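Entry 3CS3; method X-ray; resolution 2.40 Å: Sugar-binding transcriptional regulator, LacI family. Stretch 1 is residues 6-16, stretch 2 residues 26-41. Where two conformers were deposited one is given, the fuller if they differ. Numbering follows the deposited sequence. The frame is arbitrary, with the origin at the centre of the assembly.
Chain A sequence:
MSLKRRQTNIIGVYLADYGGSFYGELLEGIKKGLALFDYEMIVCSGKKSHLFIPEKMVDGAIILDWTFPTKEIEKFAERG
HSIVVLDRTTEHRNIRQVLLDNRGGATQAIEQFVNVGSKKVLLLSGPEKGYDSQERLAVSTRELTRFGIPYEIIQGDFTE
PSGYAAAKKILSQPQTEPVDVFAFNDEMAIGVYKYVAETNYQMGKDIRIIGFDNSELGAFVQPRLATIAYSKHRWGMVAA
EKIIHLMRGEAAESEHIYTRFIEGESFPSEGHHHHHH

Stretch 1, residues 6-16: RQTNIIGVYLA
Stretch 2 26-41: LLEGIKKGLALFDYEM

The apolar centre lies between strand 10-15 and helix 26-35. Their axes approach to 10.6 Å and run nearly antiparallel, at 163°. The strand is extended, with phi from -126° to -83° and psi from 106° to 161°. V13 and L15 both point toward the helix. V13 has chi1 t; its CG1 lies 4.1 Å from L27 CD1 and 4.1 Å from I30 CD1. L15 is m, t, and its CD1 packs 3.8 Å from L27 CD1. The CA-to-CB bond of L27 points sideways to stretch 1, but the end of the side chain comes nearer; chi1 is -94° and chi2 13°, both between wells. I30 and L34 point toward the strand and share the m, t rotamer.

I11 continues this row, with chi1 and chi2 both m. Its CG1 sits 3.9 Å from L34 CD1 and 3.8 Å from Y39 CD1, so it joins the helix to the segment that follows. V13 CG2 also reaches M41 CG at 3.9 Å. G12 and Y14 make no contact with stretch 2, as expected from the alternation of an extended strand. A CB on G12 would be crowded by Y14 CE2, at 3.1 Å.

A type I turn from A35 to D38 reverses the chain after the helix. D38 N donates to A35 O at 3.0 Å, and Y39 N to L34 O at 2.8 Å. D38 has positive phi, 56/34. The chain then enters strand 40-41, which runs parallel to stretch 1. I10 pairs with E40 and I11 with M41, at CA-CA distances of 4.9 and 4.7 Å. I10 and E40 place their side chains on one face of the sheet, I11 and M41 on the other.

Two hydrogen bonds fix this register. E40 N donates to N9 O at 2.9 Å and 163°, and I11 N to E40 O at 2.8 Å and 169°. E40 thus bonds to the residues flanking I10, the parallel pattern. CA-H...O contacts support it: I10 CA to E40 O at 3.3 Å, and M41 CA to I11 O at 3.2 Å.

At the outer edge, N9 has phi/psi 43/42 and chi1 p. Its CA lies over a face of the Y39 ring, 3.8 Å from the centroid and 22° off the normal. Y39 has chi1 -92° and chi2 -110°. Q7, chi1 t, brings CD to 3.9 Å from Y39 OH. N9 OD1 and D38 O are 3.5 Å apart; both are acceptors, so no hydrogen bond forms. Within stretch 1, I10 N makes a weak bond to T8 OG1 at 3.4 Å.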

# COMPACT_ATOMS: atom_id res chain seq x y z
N ARG A 6 -0.81 -24.98 21.10
CA ARG A 6 -1.72 -24.00 20.52
C ARG A 6 -1.86 -24.17 19.01
O ARG A 6 -0.89 -24.47 18.32
CB ARG A 6 -1.22 -22.58 20.81
CG ARG A 6 -2.25 -21.68 21.45
CD ARG A 6 -1.58 -20.70 22.40
NE ARG A 6 -0.28 -21.17 22.87
CZ ARG A 6 0.32 -20.78 23.99
NH1 ARG A 6 1.51 -21.27 24.31
NH2 ARG A 6 -0.27 -19.90 24.80
N GLN A 7 -3.08 -23.98 18.52
CA GLN A 7 -3.31 -23.81 17.11
C GLN A 7 -4.33 -22.70 16.96
O GLN A 7 -5.51 -22.89 17.24
CB GLN A 7 -3.80 -25.10 16.48
CG GLN A 7 -4.05 -25.03 14.99
CD GLN A 7 -3.74 -26.33 14.29
OE1 GLN A 7 -2.61 -26.82 14.35
NE2 GLN A 7 -4.73 -26.91 13.63
N THR A 8 -3.86 -21.53 16.53
CA THR A 8 -4.67 -20.32 16.46
C THR A 8 -5.27 -20.10 15.08
O THR A 8 -6.10 -19.20 14.90
CB THR A 8 -3.84 -19.07 16.83
OG1 THR A 8 -2.78 -18.90 15.89
CG2 THR A 8 -3.24 -19.21 18.22
N ASN A 9 -4.86 -20.96 14.14
CA ASN A 9 -5.07 -20.79 12.69
C ASN A 9 -4.83 -19.38 12.12
O ASN A 9 -5.57 -18.88 11.26
CB ASN A 9 -6.32 -21.53 12.13
CG ASN A 9 -7.66 -20.97 12.61
OD1 ASN A 9 -8.65 -21.71 12.63
ND2 ASN A 9 -7.72 -19.69 12.94
N ILE A 10 -3.76 -18.76 12.62
CA ILE A 10 -3.32 -17.43 12.18
C ILE A 10 -1.86 -17.46 11.75
O ILE A 10 -0.99 -17.99 12.45
CB ILE A 10 -3.56 -16.34 13.28
CG1 ILE A 10 -5.05 -16.23 13.61
CG2 ILE A 10 -3.08 -14.96 12.80
CD1 ILE A 10 -5.36 -15.54 14.92
N ILE A 11 -1.60 -16.91 10.56
CA ILE A 11 -0.23 -16.74 10.08
C ILE A 11 0.15 -15.27 10.21
O ILE A 11 -0.60 -14.39 9.79
CB ILE A 11 -0.08 -17.23 8.60
CG1 ILE A 11 -0.48 -18.71 8.47
CG2 ILE A 11 1.34 -16.99 8.07
CD1 ILE A 11 0.34 -19.69 9.33
N GLY A 12 1.29 -15.00 10.84
CA GLY A 12 1.85 -13.65 10.89
C GLY A 12 2.63 -13.34 9.63
O GLY A 12 3.50 -14.10 9.22
N VAL A 13 2.31 -12.22 8.99
CA VAL A 13 3.00 -11.83 7.77
C VAL A 13 3.81 -10.57 8.07
O VAL A 13 3.25 -9.53 8.41
CB VAL A 13 2.03 -11.62 6.59
CG1 VAL A 13 2.77 -11.16 5.35
CG2 VAL A 13 1.26 -12.92 6.31
N TYR A 14 5.13 -10.68 7.96
CA TYR A 14 6.02 -9.59 8.33
C TYR A 14 6.57 -8.88 7.10
O TYR A 14 7.41 -9.42 6.38
CB TYR A 14 7.13 -10.08 9.27
CG TYR A 14 6.58 -10.50 10.62
CD1 TYR A 14 6.48 -9.57 11.66
CD2 TYR A 14 6.12 -11.80 10.84
CE1 TYR A 14 5.95 -9.93 12.89
CE2 TYR A 14 5.59 -12.17 12.07
CZ TYR A 14 5.51 -11.23 13.08
OH TYR A 14 4.99 -11.58 14.31
N LEU A 15 6.05 -7.68 6.86
CA LEU A 15 6.41 -6.87 5.70
C LEU A 15 7.29 -5.70 6.12
O LEU A 15 7.33 -5.34 7.30
CB LEU A 15 5.17 -6.38 4.96
CG LEU A 15 4.19 -7.44 4.44
CD1 LEU A 15 3.07 -6.76 3.69
CD2 LEU A 15 4.87 -8.50 3.54
N ALA A 16 7.99 -5.12 5.16
CA ALA A 16 8.94 -4.04 5.42
C ALA A 16 8.34 -2.65 5.21
O ALA A 16 8.88 -1.66 5.70
CB ALA A 16 10.17 -4.23 4.55
N LEU A 26 0.07 -9.36 -3.43
CA LEU A 26 0.77 -10.41 -2.70
C LEU A 26 -0.06 -10.89 -1.51
O LEU A 26 -0.27 -12.09 -1.34
CB LEU A 26 2.14 -9.91 -2.22
CG LEU A 26 2.98 -10.87 -1.38
CD1 LEU A 26 3.58 -11.98 -2.23
CD2 LEU A 26 4.06 -10.13 -0.63
N LEU A 27 -0.54 -9.93 -0.71
CA LEU A 27 -1.42 -10.19 0.43
C LEU A 27 -2.74 -10.88 0.07
O LEU A 27 -3.22 -11.71 0.83
CB LEU A 27 -1.70 -8.89 1.19
CG LEU A 27 -0.84 -8.49 2.41
CD1 LEU A 27 0.44 -9.31 2.56
CD2 LEU A 27 -0.52 -7.01 2.35
N GLU A 28 -3.31 -10.52 -1.09
CA GLU A 28 -4.55 -11.13 -1.59
C GLU A 28 -4.33 -12.60 -1.95
O GLU A 28 -5.22 -13.43 -1.77
CB GLU A 28 -5.05 -10.39 -2.84
CG GLU A 28 -5.98 -9.21 -2.57
CD GLU A 28 -6.54 -8.60 -3.85
OE1 GLU A 28 -6.66 -9.32 -4.87
OE2 GLU A 28 -6.87 -7.39 -3.83
N GLY A 29 -3.15 -12.89 -2.48
CA GLY A 29 -2.76 -14.24 -2.82
C GLY A 29 -2.51 -15.10 -1.59
O GLY A 29 -2.88 -16.27 -1.57
N ILE A 30 -1.86 -14.51 -0.59
CA ILE A 30 -1.67 -15.15 0.72
C ILE A 30 -3.03 -15.48 1.34
O ILE A 30 -3.29 -16.64 1.69
CB ILE A 30 -0.79 -14.30 1.68
CG1 ILE A 30 0.64 -14.16 1.14
CG2 ILE A 30 -0.71 -14.95 3.05
CD1 ILE A 30 1.57 -13.28 2.00
N LYS A 31 -3.90 -14.46 1.43
CA LYS A 31 -5.27 -14.61 1.95
C LYS A 31 -6.06 -15.74 1.31
O LYS A 31 -6.65 -16.55 2.03
CB LYS A 31 -6.05 -13.31 1.76
CG LYS A 31 -6.23 -12.49 3.02
CD LYS A 31 -6.94 -11.15 2.74
CE LYS A 31 -8.29 -11.33 2.04
NZ LYS A 31 -9.37 -11.83 2.94
N LYS A 32 -6.06 -15.79 -0.02
CA LYS A 32 -6.82 -16.78 -0.78
C LYS A 32 -6.27 -18.19 -0.56
O LYS A 32 -7.04 -19.15 -0.45
CB LYS A 32 -6.85 -16.43 -2.27
CG LYS A 32 -8.06 -16.99 -3.04
CD LYS A 32 -7.76 -18.34 -3.72
CE LYS A 32 -8.99 -18.91 -4.42
NZ LYS A 32 -10.00 -19.47 -3.48
N GLY A 33 -4.95 -18.30 -0.49
CA GLY A 33 -4.30 -19.59 -0.27
C GLY A 33 -4.52 -20.12 1.13
O GLY A 33 -4.69 -21.32 1.32
N LEU A 34 -4.54 -19.21 2.10
CA LEU A 34 -4.75 -19.57 3.50
C LEU A 34 -6.21 -19.91 3.82
O LEU A 34 -6.46 -20.80 4.63
CB LEU A 34 -4.25 -18.47 4.43
CG LEU A 34 -2.73 -18.24 4.53
CD1 LEU A 34 -2.45 -17.11 5.50
CD2 LEU A 34 -2.01 -19.50 4.95
N ALA A 35 -7.15 -19.21 3.18
CA ALA A 35 -8.58 -19.42 3.40
C ALA A 35 -9.05 -20.83 3.03
O ALA A 35 -9.96 -21.36 3.67
CB ALA A 35 -9.41 -18.38 2.66
N LEU A 36 -8.42 -21.42 2.02
CA LEU A 36 -8.71 -22.80 1.59
C LEU A 36 -8.43 -23.82 2.68
O LEU A 36 -9.06 -24.88 2.72
CB LEU A 36 -7.90 -23.16 0.34
CG LEU A 36 -8.18 -22.40 -0.96
CD1 LEU A 36 -7.10 -22.68 -1.99
CD2 LEU A 36 -9.57 -22.74 -1.51
N PHE A 37 -7.49 -23.50 3.57
CA PHE A 37 -7.14 -24.34 4.70
C PHE A 37 -7.67 -23.77 6.02
O PHE A 37 -7.20 -24.16 7.09
CB PHE A 37 -5.62 -24.51 4.77
CG PHE A 37 -5.04 -25.21 3.58
CD1 PHE A 37 -5.16 -26.59 3.44
CD2 PHE A 37 -4.38 -24.49 2.59
CE1 PHE A 37 -4.63 -27.25 2.33
CE2 PHE A 37 -3.84 -25.14 1.48
CZ PHE A 37 -3.97 -26.52 1.35
N ASP A 38 -8.66 -22.88 5.92
CA ASP A 38 -9.28 -22.19 7.07
C ASP A 38 -8.28 -21.43 7.96
O ASP A 38 -8.45 -21.36 9.19
CB ASP A 38 -10.14 -23.15 7.93
CG ASP A 38 -11.18 -23.88 7.11
OD1 ASP A 38 -11.14 -25.13 7.08
OD2 ASP A 38 -12.04 -23.20 6.50
N TYR A 39 -7.25 -20.87 7.34
CA TYR A 39 -6.29 -20.03 8.05
C TYR A 39 -6.55 -18.57 7.74
O TYR A 39 -7.14 -18.23 6.71
CB TYR A 39 -4.86 -20.40 7.69
CG TYR A 39 -4.24 -21.42 8.61
CD1 TYR A 39 -3.21 -21.07 9.49
CD2 TYR A 39 -4.69 -22.74 8.62
CE1 TYR A 39 -2.64 -22.01 10.34
CE2 TYR A 39 -4.12 -23.69 9.48
CZ TYR A 39 -3.10 -23.32 10.33
OH TYR A 39 -2.54 -24.26 11.17
N GLU A 40 -6.13 -17.71 8.65
CA GLU A 40 -6.20 -16.27 8.45
C GLU A 40 -4.84 -15.64 8.69
O GLU A 40 -3.91 -16.28 9.17
CB GLU A 40 -7.25 -15.64 9.37
CG GLU A 40 -8.67 -15.75 8.84
CD GLU A 40 -9.67 -15.01 9.69
OE1 GLU A 40 -9.51 -15.01 10.93
OE2 GLU A 40 -10.63 -14.44 9.12
N MET A 41 -4.73 -14.36 8.36
CA MET A 41 -3.45 -13.70 8.40
C MET A 41 -3.50 -12.37 9.13
O MET A 41 -4.50 -11.66 9.07
CB MET A 41 -2.88 -13.60 6.97
CG MET A 41 -2.53 -12.23 6.47
SD MET A 41 -2.65 -12.22 4.68
CE MET A 41 -3.31 -10.57 4.42